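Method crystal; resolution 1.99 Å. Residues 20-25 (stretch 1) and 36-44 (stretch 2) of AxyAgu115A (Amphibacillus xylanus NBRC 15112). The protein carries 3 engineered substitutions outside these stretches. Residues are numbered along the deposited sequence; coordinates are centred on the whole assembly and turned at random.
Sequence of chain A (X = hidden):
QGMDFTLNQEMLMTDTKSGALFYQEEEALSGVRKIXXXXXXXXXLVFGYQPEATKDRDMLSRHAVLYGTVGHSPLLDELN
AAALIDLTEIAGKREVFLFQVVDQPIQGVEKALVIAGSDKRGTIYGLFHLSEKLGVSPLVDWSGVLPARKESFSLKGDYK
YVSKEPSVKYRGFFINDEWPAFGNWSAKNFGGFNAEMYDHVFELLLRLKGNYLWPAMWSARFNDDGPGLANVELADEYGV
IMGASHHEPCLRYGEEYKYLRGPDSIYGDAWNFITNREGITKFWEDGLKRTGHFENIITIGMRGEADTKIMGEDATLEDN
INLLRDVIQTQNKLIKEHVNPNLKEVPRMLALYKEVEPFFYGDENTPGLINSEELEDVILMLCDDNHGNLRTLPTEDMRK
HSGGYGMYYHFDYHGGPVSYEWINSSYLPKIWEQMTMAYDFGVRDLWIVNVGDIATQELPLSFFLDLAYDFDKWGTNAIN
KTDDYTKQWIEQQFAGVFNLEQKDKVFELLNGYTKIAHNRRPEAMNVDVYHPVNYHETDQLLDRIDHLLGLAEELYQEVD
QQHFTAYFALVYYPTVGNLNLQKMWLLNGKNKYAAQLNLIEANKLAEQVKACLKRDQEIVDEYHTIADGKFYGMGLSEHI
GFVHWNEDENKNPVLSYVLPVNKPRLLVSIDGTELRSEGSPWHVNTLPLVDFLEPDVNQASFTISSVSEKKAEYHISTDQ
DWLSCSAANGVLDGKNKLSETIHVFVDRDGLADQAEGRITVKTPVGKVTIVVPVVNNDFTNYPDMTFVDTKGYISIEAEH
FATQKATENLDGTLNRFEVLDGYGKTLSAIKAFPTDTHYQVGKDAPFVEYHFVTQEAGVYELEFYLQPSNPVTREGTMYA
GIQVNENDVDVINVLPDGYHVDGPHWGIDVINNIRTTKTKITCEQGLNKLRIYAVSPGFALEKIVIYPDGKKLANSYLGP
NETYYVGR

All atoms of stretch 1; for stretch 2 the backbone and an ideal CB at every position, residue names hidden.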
# COMPACT_ATOMS: atom_id res chain seq x y z
N ALA A 20 47.73 46.27 36.11
CA ALA A 20 46.92 45.11 35.84
C ALA A 20 45.44 45.43 36.04
O ALA A 20 45.07 46.22 36.91
CB ALA A 20 47.33 43.95 36.76
N LEU A 21 44.61 44.79 35.23
CA LEU A 21 43.17 45.05 35.27
C LEU A 21 42.49 44.37 36.45
O LEU A 21 41.68 44.99 37.15
CB LEU A 21 42.54 44.58 33.96
CG LEU A 21 41.03 44.72 33.95
CD1 LEU A 21 40.66 46.23 34.04
CD2 LEU A 21 40.48 44.06 32.68
N PHE A 22 42.77 43.08 36.66
CA PHE A 22 42.09 42.27 37.67
C PHE A 22 42.97 42.15 38.90
O PHE A 22 44.19 42.04 38.80
CB PHE A 22 41.78 40.86 37.17
CG PHE A 22 40.59 40.79 36.26
CD1 PHE A 22 40.70 41.19 34.95
CD2 PHE A 22 39.36 40.34 36.72
CE1 PHE A 22 39.62 41.12 34.09
CE2 PHE A 22 38.26 40.27 35.85
CZ PHE A 22 38.39 40.69 34.54
N TYR A 23 42.32 42.16 40.06
CA TYR A 23 43.00 41.99 41.33
C TYR A 23 42.76 40.56 41.81
O TYR A 23 41.65 40.04 41.66
CB TYR A 23 42.47 42.99 42.35
CG TYR A 23 43.10 42.84 43.73
CD1 TYR A 23 44.47 42.94 43.91
CD2 TYR A 23 42.31 42.57 44.83
CE1 TYR A 23 45.05 42.80 45.17
CE2 TYR A 23 42.89 42.43 46.12
CZ TYR A 23 44.25 42.54 46.27
OH TYR A 23 44.80 42.40 47.53
N GLN A 24 43.79 39.92 42.36
CA GLN A 24 43.68 38.52 42.73
C GLN A 24 44.00 38.36 44.22
O GLN A 24 44.99 38.91 44.71
CB GLN A 24 44.65 37.68 41.90
CG GLN A 24 44.21 36.25 41.65
CD GLN A 24 45.04 35.58 40.56
OE1 GLN A 24 46.18 35.16 40.80
NE2 GLN A 24 44.48 35.49 39.35
N GLU A 25 43.15 37.63 44.94
CA GLU A 25 43.38 37.42 46.37
C GLU A 25 43.71 35.95 46.64
O GLU A 25 43.08 35.05 46.08
CB GLU A 25 42.16 37.83 47.21
CG GLU A 25 41.93 39.33 47.29
CD GLU A 25 40.73 39.70 48.17
OE1 GLU A 25 40.92 40.40 49.20
OE2 GLU A 25 39.59 39.29 47.82
N UNK A 36 37.27 33.65 36.85
CA UNK A 36 37.86 34.96 36.58
C UNK A 36 38.85 34.91 35.41
O UNK A 36 38.85 35.81 34.55
CB UNK A 36 38.56 35.49 37.83
N UNK A 37 39.66 33.84 35.33
CA UNK A 37 40.53 33.66 34.16
C UNK A 37 39.75 33.46 32.87
O UNK A 37 40.21 33.89 31.80
CB UNK A 37 41.46 32.46 34.38
N UNK A 38 38.60 32.78 32.91
CA UNK A 38 37.78 32.68 31.72
C UNK A 38 37.26 34.04 31.29
O UNK A 38 37.21 34.35 30.10
CB UNK A 38 36.61 31.72 31.96
N UNK A 39 36.86 34.87 32.27
CA UNK A 39 36.35 36.19 31.92
C UNK A 39 37.47 37.08 31.36
O UNK A 39 37.23 37.90 30.46
CB UNK A 39 35.71 36.85 33.14
N UNK A 40 38.70 36.93 31.85
CA UNK A 40 39.84 37.63 31.25
C UNK A 40 40.03 37.22 29.81
O UNK A 40 40.43 38.05 28.97
CB UNK A 40 41.12 37.36 32.04
N UNK A 41 39.78 35.95 29.50
CA UNK A 41 39.85 35.57 28.10
C UNK A 41 38.73 36.23 27.29
O UNK A 41 38.96 36.65 26.16
CB UNK A 41 39.78 34.05 27.96
N UNK A 42 37.53 36.37 27.88
CA UNK A 42 36.46 37.12 27.22
C UNK A 42 36.87 38.58 26.96
O UNK A 42 36.59 39.13 25.89
CB UNK A 42 35.19 37.08 28.07
N UNK A 43 37.55 39.21 27.92
CA UNK A 43 38.04 40.57 27.70
C UNK A 43 38.98 40.60 26.49
O UNK A 43 38.90 41.50 25.64
CB UNK A 43 38.75 41.09 28.95
N UNK A 44 39.89 39.63 26.40
CA UNK A 44 40.80 39.56 25.25
C UNK A 44 40.05 39.39 23.93
O UNK A 44 40.47 39.93 22.90
CB UNK A 44 41.79 38.40 25.43

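Backbone angles near -60/-40 run through positions 36 to 44, so all nine are helical and proline or glycine would be a poor guess in mid-helix. What distinguishes them is the direction of CA-to-CB relative to stretch 1, whose main offering is the ring of Phe 22, flanked by Leu 21 and, further along, the amide of Gln 24.

At position 36 the bond points toward stretch 1, and the ideal CB lies 5.0 Å from Phe 22 CD2. A small apolar residue would fit. The residue is Ala 36; its O accepts the helical bond from N of position 40, 2.9 Å away.

Position 37 points away, with nothing of stretch 1 within 5.5 Å of its ideal CB, so many polar residues would serve. It is Asn 37, whose end nevertheless comes nearer: OD1 stands 4.4 Å from Gln 24 NE2, too far for a hydrogen bond. Position 38 is out of reach and permissive; Lys 38 uses NZ in bonding elsewhere in the structure.

The bond at 39 points sideways, its ideal CB 4.9 Å from Phe 22 CZ. Val, Ile or Leu could extend to the ring. Val 39 does so with CG1, 4.3 Å from Phe 22 CZ, in an oblique approach.

Position 40 is nearest in register, its CA 8.2 Å from the CA of Phe 22. The direction is again sideways, yet the ideal CB is 4.5 Å from Phe 22 CE1, which favours a flexible apolar chain such as Met or Leu that can lie along the ring. Met 40 (chi1 m, chi2 t) places CG over one face, 3.5 Å from Phe 22 CE1 and 3.8 Å from the ring centroid, 22° off the normal: a CH-pi contact. Its SD adds an oblique sulfur-aromatic contact, 4.4 Å from the Phe 22 centroid.

Positions 41 and 42 are out of reach, so stretch 1 sets no preference. They are His 41 and Asp 42, the latter with both carboxylate oxygens hydrogen-bonded elsewhere.

Position 43 turns toward stretch 1 again, its ideal CB 5.1 Å from Leu 21 CD2 and 5.2 Å from Phe 22 CE1. A branched aliphatic could touch both. Val 43 (chi1 172°, t) does: CG1 is 4.4 Å from Leu 21 CD2, while CG2 meets the ring edge, 4.4 Å from Phe 22 CE1.

Position 44 is out of reach and undetermined by stretch 1; Glu 44 extends without touching it.

Stretch 2 36-44: ANKVMHDVE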
# COMPACT_ATOMS: atom_id res chain seq x y z
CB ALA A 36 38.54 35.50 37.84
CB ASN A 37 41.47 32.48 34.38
CG ASN A 37 42.55 32.80 35.38
OD1 ASN A 37 42.96 33.97 35.51
ND2 ASN A 37 43.00 31.79 36.11
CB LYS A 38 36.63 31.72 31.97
CG LYS A 38 37.11 30.28 32.24
CD LYS A 38 35.96 29.30 32.13
CE LYS A 38 36.39 27.86 32.45
NZ LYS A 38 37.41 27.32 31.50
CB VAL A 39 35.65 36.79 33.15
CG1 VAL A 39 35.31 38.24 32.90
CG2 VAL A 39 34.37 35.99 33.44
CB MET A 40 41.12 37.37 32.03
CG MET A 40 41.11 37.97 33.43
SD MET A 40 42.74 38.02 34.22
CE MET A 40 43.56 36.66 33.38
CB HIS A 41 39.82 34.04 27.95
CG HIS A 41 40.00 33.61 26.54
ND1 HIS A 41 38.94 33.21 25.75
CD2 HIS A 41 41.09 33.61 25.74
CE1 HIS A 41 39.38 32.95 24.53
NE2 HIS A 41 40.68 33.18 24.50
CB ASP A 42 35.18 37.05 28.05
CG ASP A 42 34.65 35.60 28.26
OD1 ASP A 42 35.17 34.64 27.64
OD2 ASP A 42 33.71 35.43 29.07
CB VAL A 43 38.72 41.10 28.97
CG1 VAL A 43 39.44 42.45 28.71
CG2 VAL A 43 37.68 41.21 30.12
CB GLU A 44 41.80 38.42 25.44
CG GLU A 44 42.78 38.24 24.29
CD GLU A 44 43.64 37.00 24.46
OE1 GLU A 44 44.39 36.66 23.50
OE2 GLU A 44 43.58 36.35 25.54
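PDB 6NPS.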